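Bacteriocin (Pseudomonas syringae pv. tomato, PDB 4FZL) binds calcium and degrades the peptidoglycan precursor lipid II, probably killing related bacteria by interrupting cell-wall synthesis. Local coordinates at residues I81-G86 with G104-G109; G86-S91 with P97-A102. All blocks are in the same frame, centred on the assembly; numbering follows the deposited sequence.

How the contacts relate
Both contacts fold the loop that joins helix 59-70 to helix 96-106 back onto the latter helix, and contact 2 is nested within the loop closed by contact 1. They share Gly-86, and their centres lie about 9 Å apart. Tyr-83 joins them: its OH is 3.5 Å from His-99 CD2, and its CE1 is 4.0 Å from Ala-102 CB. Contact 1 sits at the end of the helix, partly buried and away from the calcium site. Contact 2 is buried and closer to it, with the Leu-90 side chain about 6 Å from that of the calcium ligand Leu-165 and the Ala-100 side chain about 11 Å from the bound calcium.

Contact 1 (I81-G86 with G104-G109); sequences IKYPPG and GMFGLG
Tyr-83 packs its ring against the CB methylene of Phe-106 and the CA of Gly-107, where helix 96-106 ends in the helical part of this colicin M-family protein. The closest approach is from Tyr-83 CG to Phe-106 CB, 3.5 Å. Further along the ring, CE2 of Tyr-83 comes within 3.8 Å of Gly-107 CA, in the residue that follows the last helical one. Both methylene and glycine carbon approach obliquely, so the tyrosine lies across the end of the helix without stacking on the phenylalanine ring.

In Tyr-83 CG stands anti to the backbone N (chi1 -168°), which carries the ring across to the helix. In Phe-106 CG lies anti to the carbonyl carbon (chi1 -56°), and the far part of the ring leads away from segment 81-86 to a cation-pi contact with Lys-44 of helix 37-54. The phenylalanine therefore meets the tyrosine mainly through CB, although Tyr-83 CB also lies obliquely by the near end of its ring.

Behind this first shell, Pro-84 CD rests 3.7 Å above the plane of the Tyr-83 ring, offset toward the rim. The phenol end is held by a hydrogen bond between Tyr-83 OH and His-103 ND1, from the same helix, and Ala-47 of helix 37-54 also touches this side chain. Between the two backbones lies a water at the edge of the tyrosine ring, in its plane; its bonds are weak, 3.3 Å to Pro-84 O and 3.4 Å to Phe-106 O.

Contact 2 (G86-S91 with P97-A102); sequences GNHVLS and PFHALA
His-88 and His-99 meet rim to rim, neither ring covering the face of the other. Their planes are turned by 70° and their centroids are 5.1 Å apart, which brings His-88 ND1 to 2.9 Å from His-99 NE2. This is a hydrogen bond with an angle of 155°, in which either nitrogen could be the donor; each lies near the plane of the partner ring, at its edge. His-88 was modelled in two conformers, and the bond belongs to the one described here.

Leu-90 comes to His-99 from another direction. Its CD2 methyl approaches the imidazole obliquely, 3.5 Å from His-99 CG, and also reaches to 4.1 Å from Ala-100 N on the helix backbone. The carbonyl of Val-89, whose own side chain points away, is likewise oblique to the ring, with Val-89 O 3.3 Å from His-99 CE1.

The framework is the helical part of the colicin M-family fold, where this loop and helix 96-106 pack beside helix 37-54, the loop being tied by backbone hydrogen bonds of His-88 and Leu-90 to Thr-113 of strand 112-113. His-99 bridges from helix to loop because its CG is anti to the backbone N (chi1 -173°), which extends the ring toward segment 86-91.

The second imidazole nitrogen, His-99 ND1, is hydrogen-bonded to Asp-50 OD2 on helix 37-54. In this conformer of His-88 both nitrogens of His-99 have partners, which would fix the rotation of the buried ring; the carboxylate would probably polarise the imidazole. Asp-50 OD1 is hydrogen-bonded to Ser-91 OG, which also pairs with Glu-53 OE2.

Contact 1 (I81-G86 with G104-G109)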
ATOM      1  N   ILE A  81       3.593  22.193   1.180  1.00 21.80           N
ATOM      2  CA  ILE A  81       2.589  21.197   0.999  1.00 21.08           C
ATOM      3  C   ILE A  81       2.401  20.606   2.393  1.00 20.82           C
ATOM      4  O   ILE A  81       3.386  20.268   3.097  1.00 24.30           O
ATOM      5  CB  ILE A  81       2.934  20.134  -0.015  1.00 20.78           C
ATOM      6  CG1 ILE A  81       1.868  19.020  -0.068  1.00 24.47           C
ATOM      7  CG2 ILE A  81       4.348  19.530   0.286  1.00 22.86           C
ATOM      8  CD1 ILE A  81       2.011  18.123  -1.260  1.00 21.67           C
ATOM      9  N   LYS A  82       1.135  20.506   2.821  1.00 27.11           N
ATOM     10  CA  LYS A  82       0.745  19.925   4.128  1.00 27.96           C
ATOM     11  C   LYS A  82       0.181  18.539   3.954  1.00 30.06           C
ATOM     12  O   LYS A  82      -0.519  18.289   3.038  1.00 35.42           O
ATOM     13  CB  LYS A  82      -0.209  20.858   4.857  1.00 36.04           C
ATOM     14  CG  LYS A  82       0.532  22.115   5.349  1.00 45.83           C
ATOM     15  CD  LYS A  82      -0.389  23.169   5.928  1.00 63.03           C
ATOM     16  CE  LYS A  82       0.436  24.332   6.476  1.00 74.18           C
ATOM     17  NZ  LYS A  82      -0.300  25.633   6.471  1.00 85.97           N
ATOM     18  N   TYR A  83       0.526  17.657   4.882  1.00 25.54           N
ATOM     19  CA  TYR A  83      -0.011  16.309   4.913  1.00 25.10           C
ATOM     20  C   TYR A  83      -1.408  16.453   5.482  1.00 27.15           C
ATOM     21  O   TYR A  83      -1.559  16.744   6.661  1.00 44.80           O
ATOM     22  CB  TYR A  83       0.903  15.398   5.723  1.00 24.83           C
ATOM     23  CG  TYR A  83       0.544  13.929   5.537  1.00 27.19           C
ATOM     24  CD1 TYR A  83       1.002  13.249   4.419  1.00 27.30           C
ATOM     25  CD2 TYR A  83      -0.272  13.275   6.411  1.00 28.56           C
ATOM     26  CE1 TYR A  83       0.691  11.919   4.202  1.00 28.32           C
ATOM     27  CE2 TYR A  83      -0.590  11.912   6.215  1.00 26.28           C
ATOM     28  CZ  TYR A  83      -0.110  11.267   5.099  1.00 23.73           C
ATOM     29  OH  TYR A  83      -0.477   9.950   4.843  1.00 28.54           O
ATOM     30  N   PRO A  84      -2.437  16.148   4.696  1.00 27.40           N
ATOM     31  CA  PRO A  84      -3.804  16.483   5.102  1.00 34.83           C
ATOM     32  C   PRO A  84      -4.335  15.694   6.283  1.00 37.82           C
ATOM     33  O   PRO A  84      -3.789  14.610   6.635  1.00 34.83           O
ATOM     34  CB  PRO A  84      -4.608  16.189   3.839  1.00 45.37           C
ATOM     35  CG  PRO A  84      -3.837  15.151   3.095  1.00 46.00           C
ATOM     36  CD  PRO A  84      -2.400  15.212   3.560  1.00 36.60           C
ATOM     37  N   PRO A  85      -5.415  16.211   6.904  1.00 38.56           N
ATOM     38  CA  PRO A  85      -5.832  15.695   8.190  1.00 45.77           C
ATOM     39  C   PRO A  85      -6.838  14.571   8.132  1.00 43.80           C
ATOM     40  O   PRO A  85      -6.997  13.891   9.118  1.00 68.50           O
ATOM     41  CB  PRO A  85      -6.528  16.905   8.834  1.00 62.23           C
ATOM     42  CG  PRO A  85      -7.180  17.593   7.668  1.00 60.73           C
ATOM     43  CD  PRO A  85      -6.224  17.386   6.507  1.00 57.03           C
ATOM     44  N   GLY A  86      -7.466  14.326   6.990  1.00 47.16           N
ATOM     45  CA  GLY A  86      -8.589  13.369   6.938  1.00 50.24           C
ATOM     46  C   GLY A  86      -8.347  11.916   6.550  1.00 57.68           C
ATOM     47  O   GLY A  86      -7.507  11.219   7.122  1.00 46.60           O
ATOM     48  N   GLY A 104       3.550   7.354   8.297  1.00 21.63           N
ATOM     49  CA  GLY A 104       4.155   7.031   9.628  1.00 25.18           C
ATOM     50  C   GLY A 104       4.865   8.262  10.249  1.00 24.43           C
ATOM     51  O   GLY A 104       5.048   8.352  11.454  1.00 29.90           O
ATOM     52  N   MET A 105       5.278   9.197   9.403  0.50 26.59           N
ATOM     53  CA  MET A 105       5.988  10.383   9.880  0.50 28.36           C
ATOM     54  C   MET A 105       5.139  11.658   9.947  0.50 27.59           C
ATOM     55  O   MET A 105       5.520  12.618  10.620  0.50 30.46           O
ATOM     56  CB  MET A 105       7.200  10.652   8.996  0.50 37.33           C
ATOM     57  CG  MET A 105       8.363   9.691   9.214  0.50 41.66           C
ATOM     58  SD  MET A 105       9.362   9.818   7.725  0.50 49.27           S
ATOM     59  CE  MET A 105       8.614  11.355   7.200  0.50 26.07           C
ATOM     60  N   PHE A 106       4.024  11.684   9.223  1.00 27.04           N
ATOM     61  CA  PHE A 106       3.170  12.876   9.183  1.00 35.39           C
ATOM     62  C   PHE A 106       1.736  12.636   9.584  1.00 29.33           C
ATOM     63  O   PHE A 106       1.042  13.606   9.892  1.00 33.34           O
ATOM     64  CB  PHE A 106       3.157  13.505   7.789  1.00 32.52           C
ATOM     65  CG  PHE A 106       4.523  13.852   7.251  1.00 29.07           C
ATOM     66  CD1 PHE A 106       5.354  14.667   8.004  1.00 45.40           C
ATOM     67  CD2 PHE A 106       4.998  13.292   6.123  1.00 30.53           C
ATOM     68  CE1 PHE A 106       6.632  14.973   7.585  1.00 57.27           C
ATOM     69  CE2 PHE A 106       6.260  13.601   5.670  1.00 28.65           C
ATOM     70  CZ  PHE A 106       7.087  14.414   6.402  1.00 45.71           C
ATOM     71  N   GLY A 107       1.299  11.368   9.647  1.00 28.95           N
ATOM     72  CA  GLY A 107      -0.099  11.040   9.857  1.00 29.41           C
ATOM     73  C   GLY A 107      -0.625  10.970  11.291  1.00 30.12           C
ATOM     74  O   GLY A 107      -1.808  10.663  11.458  1.00 30.95           O
ATOM     75  N   LEU A 108       0.217  11.254  12.304  1.00 28.41           N
ATOM     76  CA  LEU A 108      -0.226  11.336  13.721  1.00 34.61           C
ATOM     77  C   LEU A 108      -0.859  10.042  14.254  1.00 34.55           C
ATOM     78  O   LEU A 108      -1.709  10.073  15.100  1.00 35.45           O
ATOM     79  CB  LEU A 108      -1.223  12.478  13.859  1.00 36.80           C
ATOM     80  CG  LEU A 108      -0.705  13.852  13.446  1.00 40.59           C
ATOM     81  CD1 LEU A 108      -1.823  14.875  13.649  1.00 42.24           C
ATOM     82  CD2 LEU A 108       0.542  14.240  14.246  1.00 48.09           C
ATOM     83  N   GLY A 109      -0.507   8.892  13.680  1.00 29.61           N
ATOM     84  CA  GLY A 109      -1.060   7.631  14.168  1.00 35.91           C
ATOM     85  C   GLY A 109      -2.480   7.370  13.671  1.00 27.72           C
ATOM     86  O   GLY A 109      -3.103   6.399  14.070  1.00 30.97           O
TER
HETATM   87  O   HOH W   1      -2.082  14.831   9.473  1.00 61.37           O

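Contact 2 (G86-S91 with P97-A102)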
ATOM      1  N   GLY A  86      -7.466  14.326   6.990  1.00 47.16           N
ATOM      2  CA  GLY A  86      -8.589  13.369   6.938  1.00 50.24           C
ATOM      3  C   GLY A  86      -8.347  11.916   6.550  1.00 57.68           C
ATOM      4  O   GLY A  86      -7.507  11.219   7.122  1.00 46.60           O
ATOM      5  N   ASN A  87      -9.179  11.414   5.646  1.00 43.38           N
ATOM      6  CA  ASN A  87      -9.205  10.003   5.394  1.00 29.69           C
ATOM      7  C   ASN A  87      -8.175   9.625   4.293  1.00 31.94           C
ATOM      8  O   ASN A  87      -8.434   9.755   3.115  1.00 36.93           O
ATOM      9  CB  ASN A  87     -10.628   9.557   4.984  1.00 55.81           C
ATOM     10  CG  ASN A  87     -11.616   9.465   6.167  1.00 59.74           C
ATOM     11  OD1 ASN A  87     -11.408  10.039   7.255  1.00 72.35           O
ATOM     12  ND2 ASN A  87     -12.718   8.743   5.945  1.00 73.09           N
ATOM     13  N   HIS A  88      -7.003   9.126   4.680  1.00 25.17           N
ATOM     14  CA  HIS A  88      -6.016   8.706   3.679  0.50 19.94           C
ATOM     15  C   HIS A  88      -6.350   7.362   3.133  1.00 24.58           C
ATOM     16  O   HIS A  88      -6.750   6.458   3.859  1.00 23.45           O
ATOM     17  CB  HIS A  88      -4.598   8.661   4.282  0.50 21.44           C
ATOM     18  CG  HIS A  88      -3.977  10.016   4.383  0.50 21.99           C
ATOM     19  ND1 HIS A  88      -3.115  10.509   3.450  0.50 26.54           N
ATOM     20  CD2 HIS A  88      -4.169  11.025   5.332  0.50 21.26           C
ATOM     21  CE1 HIS A  88      -2.768  11.760   3.795  0.50 25.00           C
ATOM     22  NE2 HIS A  88      -3.443  12.096   4.926  0.50 25.68           N
ATOM     23  N   VAL A  89      -6.097   7.197   1.859  1.00 23.56           N
ATOM     24  CA  VAL A  89      -6.398   6.003   1.135  1.00 21.72           C
ATOM     25  C   VAL A  89      -5.189   5.706   0.253  1.00 22.28           C
ATOM     26  O   VAL A  89      -4.750   6.530  -0.552  1.00 21.38           O
ATOM     27  CB  VAL A  89      -7.639   6.183   0.227  1.00 25.21           C
ATOM     28  CG1 VAL A  89      -7.948   4.860  -0.502  1.00 24.59           C
ATOM     29  CG2 VAL A  89      -8.854   6.644   1.073  1.00 26.11           C
ATOM     30  N   LEU A  90      -4.774   4.468   0.291  1.00 20.47           N
ATOM     31  CA  LEU A  90      -3.717   3.924  -0.538  1.00 19.42           C
ATOM     32  C   LEU A  90      -4.253   3.371  -1.885  1.00 20.16           C
ATOM     33  O   LEU A  90      -5.170   2.605  -1.955  1.00 21.73           O
ATOM     34  CB  LEU A  90      -2.939   2.823   0.142  1.00 18.60           C
ATOM     35  CG  LEU A  90      -2.271   3.159   1.485  1.00 20.36           C
ATOM     36  CD1 LEU A  90      -1.639   2.008   2.303  1.00 21.44           C
ATOM     37  CD2 LEU A  90      -1.232   4.266   1.274  1.00 24.08           C
ATOM     38  N   SER A  91      -3.637   3.816  -2.959  1.00 20.71           N
ATOM     39  CA  SER A  91      -4.066   3.388  -4.218  1.00 18.47           C
ATOM     40  C   SER A  91      -3.689   2.002  -4.729  1.00 20.42           C
ATOM     41  O   SER A  91      -4.335   1.503  -5.662  1.00 22.11           O
ATOM     42  CB  SER A  91      -3.573   4.433  -5.237  1.00 21.54           C
ATOM     43  OG  SER A  91      -2.268   4.182  -5.733  1.00 23.70           O
ATOM     44  N   PRO A  97       3.859   2.619  -1.399  1.00 23.10           N
ATOM     45  CA  PRO A  97       4.720   2.413  -0.199  1.00 24.22           C
ATOM     46  C   PRO A  97       5.248   3.762   0.334  1.00 20.85           C
ATOM     47  O   PRO A  97       5.532   3.900   1.500  1.00 24.00           O
ATOM     48  CB  PRO A  97       5.869   1.532  -0.691  1.00 29.73           C
ATOM     49  CG  PRO A  97       5.567   1.234  -2.097  1.00 28.85           C
ATOM     50  CD  PRO A  97       4.258   1.790  -2.535  1.00 28.20           C
ATOM     51  N   PHE A  98       5.439   4.745  -0.564  1.00 22.69           N
ATOM     52  CA  PHE A  98       5.865   6.070  -0.115  1.00 22.25           C
ATOM     53  C   PHE A  98       4.774   6.773   0.663  1.00 20.90           C
ATOM     54  O   PHE A  98       5.014   7.557   1.588  1.00 21.66           O
ATOM     55  CB  PHE A  98       6.292   6.931  -1.285  1.00 21.37           C
ATOM     56  CG  PHE A  98       7.552   6.443  -1.941  1.00 26.86           C
ATOM     57  CD1 PHE A  98       8.789   6.730  -1.416  1.00 30.79           C
ATOM     58  CD2 PHE A  98       7.481   5.654  -3.079  1.00 33.03           C
ATOM     59  CE1 PHE A  98       9.964   6.262  -2.063  1.00 30.07           C
ATOM     60  CE2 PHE A  98       8.640   5.176  -3.713  1.00 42.04           C
ATOM     61  CZ  PHE A  98       9.883   5.463  -3.172  1.00 33.79           C
ATOM     62  N   HIS A  99       3.543   6.558   0.237  1.00 19.87           N
ATOM     63  CA  HIS A  99       2.398   7.140   0.954  1.00 20.50           C
ATOM     64  C   HIS A  99       2.339   6.558   2.372  1.00 21.07           C
ATOM     65  O   HIS A  99       2.161   7.296   3.334  1.00 22.43           O
ATOM     66  CB  HIS A  99       1.079   6.865   0.106  1.00 21.98           C
ATOM     67  CG  HIS A  99      -0.136   7.549   0.629  1.00 23.15           C
ATOM     68  ND1 HIS A  99      -1.307   7.534  -0.042  1.00 23.43           N
ATOM     69  CD2 HIS A  99      -0.324   8.382   1.714  1.00 21.24           C
ATOM     70  CE1 HIS A  99      -2.226   8.270   0.591  1.00 21.25           C
ATOM     71  NE2 HIS A  99      -1.641   8.816   1.660  1.00 19.96           N
ATOM     72  N   ALA A 100       2.504   5.252   2.506  1.00 20.88           N
ATOM     73  CA  ALA A 100       2.523   4.604   3.812  1.00 20.62           C
ATOM     74  C   ALA A 100       3.706   5.125   4.629  1.00 19.51           C
ATOM     75  O   ALA A 100       3.609   5.256   5.898  1.00 21.54           O
ATOM     76  CB  ALA A 100       2.519   3.088   3.672  1.00 22.20           C
ATOM     77  N   LEU A 101       4.852   5.287   3.968  1.00 25.22           N
ATOM     78  CA  LEU A 101       6.039   5.799   4.674  1.00 23.31           C
ATOM     79  C   LEU A 101       5.770   7.240   5.243  1.00 21.82           C
ATOM     80  O   LEU A 101       6.007   7.588   6.411  1.00 28.50           O
ATOM     81  CB  LEU A 101       7.266   5.833   3.739  1.00 23.86           C
ATOM     82  CG  LEU A 101       8.541   6.477   4.281  1.00 24.88           C
ATOM     83  CD1 LEU A 101       9.045   5.500   5.318  1.00 31.87           C
ATOM     84  CD2 LEU A 101       9.495   6.554   3.098  1.00 25.35           C
ATOM     85  N   ALA A 102       5.280   8.075   4.331  1.00 23.81           N
ATOM     86  CA  ALA A 102       4.840   9.440   4.684  1.00 23.27           C
ATOM     87  C   ALA A 102       3.859   9.431   5.891  1.00 24.68           C
ATOM     88  O   ALA A 102       3.990  10.256   6.796  1.00 26.97           O
ATOM     89  CB  ALA A 102       4.222  10.174   3.472  1.00 23.27           C
TER